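Local coordinates for Tas1 (Pseudomonas aeruginosa, PDB 6OX6), which is a type VI secretion toxin that pyrophosphorylates adenosine nucleotides to make (p)ppApp, depleting ADP and ATP in competitor cells, at residues Lys305-Val319 with Ile358-Ile370. Sequence-based numbering, arbitrary orientation.
Sequences KDLARNTIIVEGDKV and IPGEIQVNSPEMI. With ACT (acetate ion), chain I.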
ATOM      1  N   LYS A 305      -3.943   9.492  -1.671  1.00 31.20           N
ATOM      2  CA  LYS A 305      -3.580   9.587  -0.265  1.00 35.70           C
ATOM      3  C   LYS A 305      -2.080   9.711  -0.013  1.00 35.54           C
ATOM      4  O   LYS A 305      -1.677   9.878   1.148  1.00 34.27           O
ATOM      5  CB  LYS A 305      -4.144   8.374   0.489  1.00 38.41           C
ATOM      6  CG  LYS A 305      -5.641   8.163   0.205  1.00 44.08           C
ATOM      7  CD  LYS A 305      -6.239   6.995   0.996  1.00 47.72           C
ATOM      8  CE  LYS A 305      -7.742   6.824   0.707  1.00 44.01           C
ATOM      9  NZ  LYS A 305      -8.021   6.518  -0.746  1.00 37.98           N
ATOM     10  N   ASP A 306      -1.243   9.660  -1.049  1.00 31.65           N
ATOM     11  CA  ASP A 306       0.201   9.663  -0.846  1.00 36.47           C
ATOM     12  C   ASP A 306       0.874  10.810  -1.583  1.00 39.51           C
ATOM     13  O   ASP A 306       2.054  10.726  -1.925  1.00 41.23           O
ATOM     14  CB  ASP A 306       0.818   8.327  -1.259  1.00 40.58           C
ATOM     15  CG  ASP A 306       0.767   8.087  -2.774  1.00 46.25           C
ATOM     16  OD1 ASP A 306      -0.121   8.666  -3.458  1.00 45.32           O
ATOM     17  OD2 ASP A 306       1.607   7.290  -3.276  1.00 49.67           O
ATOM     18  N   LEU A 307       0.145  11.900  -1.827  1.00 42.47           N
ATOM     19  CA  LEU A 307       0.807  13.104  -2.319  1.00 41.67           C
ATOM     20  C   LEU A 307       1.929  13.521  -1.372  1.00 40.46           C
ATOM     21  O   LEU A 307       3.059  13.791  -1.800  1.00 41.46           O
ATOM     22  CB  LEU A 307      -0.222  14.224  -2.510  1.00 40.07           C
ATOM     23  CG  LEU A 307      -1.115  14.004  -3.736  1.00 36.04           C
ATOM     24  CD1 LEU A 307      -2.165  15.094  -3.820  1.00 37.19           C
ATOM     25  CD2 LEU A 307      -0.269  13.960  -5.020  1.00 36.44           C
ATOM     26  N   ALA A 308       1.638  13.545  -0.081  1.00 38.00           N
ATOM     27  CA  ALA A 308       2.630  13.700   0.969  1.00 37.38           C
ATOM     28  C   ALA A 308       2.822  12.352   1.639  1.00 37.96           C
ATOM     29  O   ALA A 308       1.843  11.644   1.928  1.00 36.39           O
ATOM     30  CB  ALA A 308       2.177  14.742   2.001  1.00 37.45           C
ATOM     31  N   ARG A 309       4.076  11.993   1.899  1.00 35.92           N
ATOM     32  CA  ARG A 309       4.303  10.689   2.500  1.00 36.76           C
ATOM     33  C   ARG A 309       5.649  10.668   3.196  1.00 40.10           C
ATOM     34  O   ARG A 309       6.557  11.418   2.837  1.00 41.16           O
ATOM     35  CB  ARG A 309       4.223   9.586   1.443  1.00 36.02           C
ATOM     36  CG  ARG A 309       5.271   9.684   0.367  1.00 40.66           C
ATOM     37  CD  ARG A 309       5.321   8.378  -0.405  1.00 50.70           C
ATOM     38  NE  ARG A 309       6.460   8.353  -1.311  1.00 60.06           N
ATOM     39  CZ  ARG A 309       7.701   8.048  -0.937  1.00 61.86           C
ATOM     40  NH1 ARG A 309       7.959   7.709   0.327  1.00 61.44           N
ATOM     41  NH2 ARG A 309       8.680   8.076  -1.831  1.00 62.98           N
ATOM     42  N   ASN A 310       5.780   9.793   4.191  1.00 32.42           N
ATOM     43  CA  ASN A 310       7.096   9.509   4.741  1.00 36.54           C
ATOM     44  C   ASN A 310       7.092   8.110   5.340  1.00 33.36           C
ATOM     45  O   ASN A 310       6.092   7.389   5.300  1.00 30.82           O
ATOM     46  CB  ASN A 310       7.539  10.567   5.760  1.00 40.77           C
ATOM     47  CG  ASN A 310       6.550  10.758   6.872  1.00 43.81           C
ATOM     48  OD1 ASN A 310       6.156   9.797   7.542  1.00 43.03           O
ATOM     49  ND2 ASN A 310       6.198  12.019   7.141  1.00 43.79           N
ATOM     50  N   THR A 311       8.239   7.712   5.853  1.00 34.74           N
ATOM     51  CA  THR A 311       8.433   6.400   6.445  1.00 38.64           C
ATOM     52  C   THR A 311       9.069   6.581   7.814  1.00 37.97           C
ATOM     53  O   THR A 311      10.034   7.342   7.961  1.00 37.81           O
ATOM     54  CB  THR A 311       9.345   5.498   5.561  1.00 42.00           C
ATOM     55  OG1 THR A 311       8.827   5.422   4.224  1.00 49.42           O
ATOM     56  CG2 THR A 311       9.427   4.092   6.123  1.00 42.37           C
ATOM     57  N   ILE A 312       8.547   5.866   8.804  1.00 30.97           N
ATOM     58  CA  ILE A 312       9.161   5.814  10.120  1.00 31.99           C
ATOM     59  C   ILE A 312       9.869   4.474  10.267  1.00 33.09           C
ATOM     60  O   ILE A 312       9.261   3.408  10.103  1.00 35.17           O
ATOM     61  CB  ILE A 312       8.129   6.029  11.229  1.00 32.61           C
ATOM     62  CG1 ILE A 312       7.457   7.396  11.065  1.00 35.19           C
ATOM     63  CG2 ILE A 312       8.784   5.882  12.575  1.00 32.36           C
ATOM     64  CD1 ILE A 312       6.311   7.651  12.043  1.00 35.05           C
ATOM     65  N   ILE A 313      11.161   4.518  10.541  1.00 34.15           N
ATOM     66  CA  ILE A 313      11.958   3.306  10.704  1.00 38.37           C
ATOM     67  C   ILE A 313      12.290   3.199  12.178  1.00 41.80           C
ATOM     68  O   ILE A 313      12.937   4.092  12.737  1.00 42.10           O
ATOM     69  CB  ILE A 313      13.232   3.328   9.839  1.00 40.79           C
ATOM     70  CG1 ILE A 313      12.876   3.454   8.354  1.00 42.15           C
ATOM     71  CG2 ILE A 313      14.106   2.091  10.082  1.00 36.35           C
ATOM     72  CD1 ILE A 313      12.978   4.879   7.838  1.00 42.12           C
ATOM     73  N   VAL A 314      11.817   2.129  12.819  1.00 40.66           N
ATOM     74  CA  VAL A 314      12.108   1.871  14.224  1.00 38.88           C
ATOM     75  C   VAL A 314      12.419   0.391  14.357  1.00 39.47           C
ATOM     76  O   VAL A 314      12.155  -0.401  13.453  1.00 36.35           O
ATOM     77  CB  VAL A 314      10.943   2.282  15.154  1.00 37.42           C
ATOM     78  CG1 VAL A 314      10.845   3.814  15.261  1.00 36.09           C
ATOM     79  CG2 VAL A 314       9.618   1.705  14.648  1.00 31.55           C
ATOM     80  N   GLU A 315      12.988   0.015  15.498  1.00 40.96           N
ATOM     81  CA  GLU A 315      13.286  -1.391  15.725  1.00 47.06           C
ATOM     82  C   GLU A 315      11.999  -2.210  15.767  1.00 49.36           C
ATOM     83  O   GLU A 315      10.899  -1.681  15.968  1.00 54.53           O
ATOM     84  CB  GLU A 315      14.085  -1.563  17.011  1.00 54.02           C
ATOM     85  CG  GLU A 315      15.425  -0.875  16.934  1.00 59.94           C
ATOM     86  CD  GLU A 315      16.343  -1.491  15.866  1.00 66.16           C
ATOM     87  OE1 GLU A 315      16.180  -2.693  15.526  1.00 68.66           O
ATOM     88  OE2 GLU A 315      17.227  -0.765  15.361  1.00 67.28           O
ATOM     89  N   GLY A 316      12.154  -3.526  15.576  1.00 59.37           N
ATOM     90  CA  GLY A 316      11.009  -4.370  15.262  1.00 59.80           C
ATOM     91  C   GLY A 316       9.912  -4.300  16.307  1.00 62.05           C
ATOM     92  O   GLY A 316       8.732  -4.126  15.985  1.00 64.30           O
ATOM     93  N   ASP A 317      10.281  -4.421  17.575  1.00 62.12           N
ATOM     94  CA  ASP A 317       9.260  -4.480  18.607  1.00 64.30           C
ATOM     95  C   ASP A 317       8.638  -3.117  18.916  1.00 61.15           C
ATOM     96  O   ASP A 317       7.668  -3.060  19.678  1.00 62.58           O
ATOM     97  CB  ASP A 317       9.861  -5.122  19.855  1.00 75.61           C
ATOM     98  CG  ASP A 317      11.186  -4.492  20.258  1.00 85.58           C
ATOM     99  OD1 ASP A 317      11.566  -3.457  19.663  1.00 88.14           O
ATOM    100  OD2 ASP A 317      11.853  -5.039  21.170  1.00 89.86           O
ATOM    101  N   LYS A 318       9.153  -2.028  18.343  1.00 58.58           N
ATOM    102  CA  LYS A 318       8.522  -0.718  18.482  1.00 53.18           C
ATOM    103  C   LYS A 318       7.526  -0.414  17.375  1.00 48.24           C
ATOM    104  O   LYS A 318       6.748   0.540  17.512  1.00 45.59           O
ATOM    105  CB  LYS A 318       9.571   0.404  18.486  1.00 54.26           C
ATOM    106  CG  LYS A 318      10.884   0.062  19.142  1.00 58.79           C
ATOM    107  CD  LYS A 318      10.692  -0.285  20.590  1.00 66.22           C
ATOM    108  CE  LYS A 318      11.916   0.085  21.412  1.00 74.86           C
ATOM    109  NZ  LYS A 318      12.057  -0.834  22.579  1.00 78.95           N
ATOM    110  N   VAL A 319       7.562  -1.172  16.272  1.00 45.50           N
ATOM    111  CA  VAL A 319       6.673  -0.897  15.142  1.00 40.91           C
ATOM    112  C   VAL A 319       5.224  -0.801  15.605  1.00 37.43           C
ATOM    113  O   VAL A 319       4.483   0.105  15.210  1.00 34.53           O
ATOM    114  CB  VAL A 319       6.820  -1.976  14.058  1.00 35.90           C
ATOM    115  CG1 VAL A 319       5.811  -1.707  12.977  1.00 34.23           C
ATOM    116  CG2 VAL A 319       8.237  -1.980  13.467  1.00 37.11           C
ATOM    117  N   ILE A 358      -6.068  17.367   2.967  1.00 53.95           N
ATOM    118  CA  ILE A 358      -5.753  16.208   2.133  1.00 49.85           C
ATOM    119  C   ILE A 358      -5.077  15.161   3.001  1.00 43.02           C
ATOM    120  O   ILE A 358      -4.551  15.461   4.087  1.00 42.31           O
ATOM    121  CB  ILE A 358      -4.849  16.579   0.934  1.00 50.33           C
ATOM    122  CG1 ILE A 358      -3.473  17.003   1.424  1.00 48.27           C
ATOM    123  CG2 ILE A 358      -5.533  17.588   0.012  1.00 45.33           C
ATOM    124  CD1 ILE A 358      -2.384  16.559   0.498  1.00 50.57           C
ATOM    125  N   PRO A 359      -5.086  13.913   2.557  1.00 41.64           N
ATOM    126  CA  PRO A 359      -4.470  12.848   3.353  1.00 46.53           C
ATOM    127  C   PRO A 359      -2.953  12.826   3.224  1.00 42.82           C
ATOM    128  O   PRO A 359      -2.371  13.185   2.196  1.00 40.88           O
ATOM    129  CB  PRO A 359      -5.104  11.562   2.793  1.00 42.45           C
ATOM    130  CG  PRO A 359      -6.352  12.018   2.087  1.00 45.21           C
ATOM    131  CD  PRO A 359      -6.001  13.391   1.536  1.00 46.02           C
ATOM    132  N   GLY A 360      -2.307  12.450   4.321  1.00 42.89           N
ATOM    133  CA  GLY A 360      -0.892  12.143   4.314  1.00 44.35           C
ATOM    134  C   GLY A 360      -0.707  10.666   4.608  1.00 36.51           C
ATOM    135  O   GLY A 360      -1.511  10.062   5.314  1.00 38.16           O
ATOM    136  N   GLU A 361       0.348  10.092   4.049  1.00 35.79           N
ATOM    137  CA  GLU A 361       0.692   8.683   4.245  1.00 40.32           C
ATOM    138  C   GLU A 361       1.909   8.565   5.153  1.00 37.10           C
ATOM    139  O   GLU A 361       2.948   9.165   4.876  1.00 34.63           O
ATOM    140  CB  GLU A 361       1.003   7.988   2.916  1.00 41.28           C
ATOM    141  CG  GLU A 361       1.665   6.617   3.103  1.00 44.98           C
ATOM    142  CD  GLU A 361       2.127   5.952   1.791  1.00 53.00           C
ATOM    143  OE1 GLU A 361       3.304   6.153   1.368  1.00 57.55           O
ATOM    144  OE2 GLU A 361       1.314   5.209   1.187  1.00 54.03           O
ATOM    145  N   ILE A 362       1.797   7.777   6.223  1.00 33.85           N
ATOM    146  CA  ILE A 362       2.953   7.480   7.068  1.00 35.93           C
ATOM    147  C   ILE A 362       3.112   5.966   7.186  1.00 34.58           C
ATOM    148  O   ILE A 362       2.264   5.289   7.782  1.00 32.53           O
ATOM    149  CB  ILE A 362       2.838   8.106   8.459  1.00 34.32           C
ATOM    150  CG1 ILE A 362       2.742   9.622   8.366  1.00 35.64           C
ATOM    151  CG2 ILE A 362       4.065   7.733   9.244  1.00 39.45           C
ATOM    152  CD1 ILE A 362       2.442  10.292   9.711  1.00 41.25           C
ATOM    153  N   GLN A 363       4.215   5.442   6.670  1.00 34.04           N
ATOM    154  CA  GLN A 363       4.509   4.019   6.774  1.00 31.92           C
ATOM    155  C   GLN A 363       5.489   3.778   7.907  1.00 32.77           C
ATOM    156  O   GLN A 363       6.309   4.637   8.228  1.00 35.02           O
ATOM    157  CB  GLN A 363       5.117   3.485   5.486  1.00 31.06           C
ATOM    158  CG  GLN A 363       4.198   3.528   4.309  1.00 32.94           C
ATOM    159  CD  GLN A 363       4.855   2.914   3.114  1.00 38.17           C
ATOM    160  OE1 GLN A 363       5.644   3.553   2.426  1.00 46.97           O
ATOM    161  NE2 GLN A 363       4.591   1.653   2.896  1.00 35.91           N
ATOM    162  N   VAL A 364       5.427   2.586   8.486  1.00 30.40           N
ATOM    163  CA  VAL A 364       6.311   2.212   9.579  1.00 38.31           C
ATOM    164  C   VAL A 364       6.791   0.796   9.337  1.00 38.31           C
ATOM    165  O   VAL A 364       6.003  -0.082   8.962  1.00 31.59           O
ATOM    166  CB  VAL A 364       5.621   2.293  10.961  1.00 37.14           C
ATOM    167  CG1 VAL A 364       6.671   2.303  12.027  1.00 35.54           C
ATOM    168  CG2 VAL A 364       4.708   3.536  11.082  1.00 35.83           C
ATOM    169  N   ASN A 365       8.073   0.562   9.587  1.00 29.51           N
ATOM    170  CA  ASN A 365       8.621  -0.785   9.461  1.00 31.36           C
ATOM    171  C   ASN A 365       9.962  -0.820  10.165  1.00 33.07           C
ATOM    172  O   ASN A 365      10.502   0.216  10.560  1.00 33.80           O
ATOM    173  CB  ASN A 365       8.791  -1.208   7.998  1.00 29.63           C
ATOM    174  CG  ASN A 365       8.365  -2.652   7.765  1.00 32.63           C
ATOM    175  OD1 ASN A 365       8.526  -3.499   8.645  1.00 34.76           O
ATOM    176  ND2 ASN A 365       7.787  -2.929   6.601  1.00 29.82           N
ATOM    177  N   SER A 366      10.495  -2.033  10.308  1.00 27.18           N
ATOM    178  CA  SER A 366      11.801  -2.257  10.891  1.00 28.10           C
ATOM    179  C   SER A 366      12.897  -2.168   9.829  1.00 32.89           C
ATOM    180  O   SER A 366      12.628  -2.248   8.622  1.00 32.11           O
ATOM    181  CB  SER A 366      11.844  -3.627  11.558  1.00 33.48           C
ATOM    182  OG  SER A 366      11.545  -4.639  10.615  1.00 34.91           O
ATOM    183  N   PRO A 367      14.152  -1.993  10.253  1.00 36.80           N
ATOM    184  CA  PRO A 367      15.246  -2.035   9.270  1.00 34.33           C
ATOM    185  C   PRO A 367      15.348  -3.378   8.560  1.00 29.31           C
ATOM    186  O   PRO A 367      15.675  -3.414   7.364  1.00 28.54           O
ATOM    187  CB  PRO A 367      16.501  -1.742  10.114  1.00 35.40           C
ATOM    188  CG  PRO A 367      15.991  -1.088  11.376  1.00 35.72           C
ATOM    189  CD  PRO A 367      14.639  -1.700  11.615  1.00 37.18           C
ATOM    190  N   GLU A 368      15.049  -4.477   9.249  1.00 26.91           N
ATOM    191  CA  GLU A 368      15.177  -5.789   8.624  1.00 32.38           C
ATOM    192  C   GLU A 368      14.201  -5.939   7.466  1.00 31.15           C
ATOM    193  O   GLU A 368      14.556  -6.462   6.401  1.00 30.70           O
ATOM    194  CB  GLU A 368      14.955  -6.898   9.660  1.00 38.10           C
ATOM    195  CG  GLU A 368      16.056  -6.993  10.710  1.00 49.72           C
ATOM    196  CD  GLU A 368      16.080  -5.805  11.693  1.00 56.73           C
ATOM    197  OE1 GLU A 368      15.093  -5.033  11.736  1.00 56.03           O
ATOM    198  OE2 GLU A 368      17.092  -5.635  12.417  1.00 61.21           O
HETATM  199  N   MSE A 369      12.969  -5.486   7.668  1.00 30.18           N
HETATM  200  CA  MSE A 369      11.940  -5.589   6.648  1.00 28.23           C
HETATM  201  C   MSE A 369      12.248  -4.734   5.452  1.00 24.94           C
HETATM  202  O   MSE A 369      11.997  -5.163   4.305  1.00 23.07           O
HETATM  203  CB  MSE A 369      10.603  -5.156   7.241  1.00 28.18           C
HETATM  204  CG  MSE A 369      10.005  -6.261   8.103  1.00 34.55           C
HETATM  205 SE   MSE A 369      10.055  -7.965   7.116  0.71 46.96          SE
HETATM  206  CE  MSE A 369       9.016  -7.399   5.540  1.00 41.03           C
ATOM    207  N   ILE A 370      12.783  -3.540   5.684  1.00 25.74           N
ATOM    208  CA  ILE A 370      13.110  -2.617   4.597  1.00 20.60           C
ATOM    209  C   ILE A 370      14.302  -3.131   3.802  1.00 21.87           C
ATOM    210  O   ILE A 370      14.314  -3.084   2.566  1.00 23.14           O
ATOM    211  CB  ILE A 370      13.367  -1.213   5.155  1.00 20.65           C
ATOM    212  CG1 ILE A 370      12.017  -0.570   5.519  1.00 24.26           C
ATOM    213  CG2 ILE A 370      14.157  -0.368   4.094  1.00 20.22           C
ATOM    214  CD1 ILE A 370      12.108   0.547   6.522  1.00 26.86           C
TER
HETATM  215  C   ACT I 507       8.265   0.333   2.843  1.00 66.35           C
HETATM  216  O   ACT I 507       7.400   0.092   1.949  1.00 65.83           O
HETATM  217  OXT ACT I 507       9.487   0.631   2.700  1.00 65.12           O
HETATM  218  CH3 ACT I 507       7.728   0.255   4.332  1.00 66.03           C
HETATM  219  O   HOH W   1       3.699   5.875  -1.372  1.00 59.53           O
HETATM  220  O   HOH W   2      -2.469  12.649  -0.716  1.00 42.67           O
HETATM  221  O   HOH W   3       5.939   6.204   2.842  1.00 49.44           O
HETATM  222  O   HOH W   4       8.414   3.707   2.071  1.00 62.08           O
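R309 and E361 run side by side from neighbouring parallel strands, yet they meet through carbon rather than charge: E361 OE1 lies 3.5 Å from R309 CD, and the guanidinium and carboxylate planes are turned 54° apart. With CG anti to the backbone N (chi1 167°), the extended E361 chain also brings its carboxylate alongside D306 CB, and a water donates to both E361 OE1 and D306 OD2; D306 is further paired with K292 and K284. On the same face T311 and Q363 slant across one another, their oxygens OG1 and OE1 4.1 Å apart and bridged by a water 2.8 Å from each; a second water, farther from OG1, also joins them. Q363 NE2 reaches an acetate, probably from the crystallisation liquor, through a weak bond. These pairs belong to the parallel centre of a five-stranded mixed sheet, here stitched by six backbone hydrogen bonds from E361 N to V314 N. On the other face, helix 256-273 packs against A308 and N310. N310 lies alongside I362, with OD1 3.4 Å from I362 CG2: this buried oxygen has no polar partner in the model, whereas ND2 is held by D264. I312 sets CD1 against I362 CG2 at 3.6 Å and lies parallel to V364, whose CG1 also touches V314 CG2 and V319 CG1. Where the strands end, back on the face of T311, I370 meets I313 at about a right angle, I370 CD1 lying 3.5 Å from I313 CG1. P367 packs its CG on I313 CG2. S366 N-caps the following helix, its OG accepting a weak bond from M369 N.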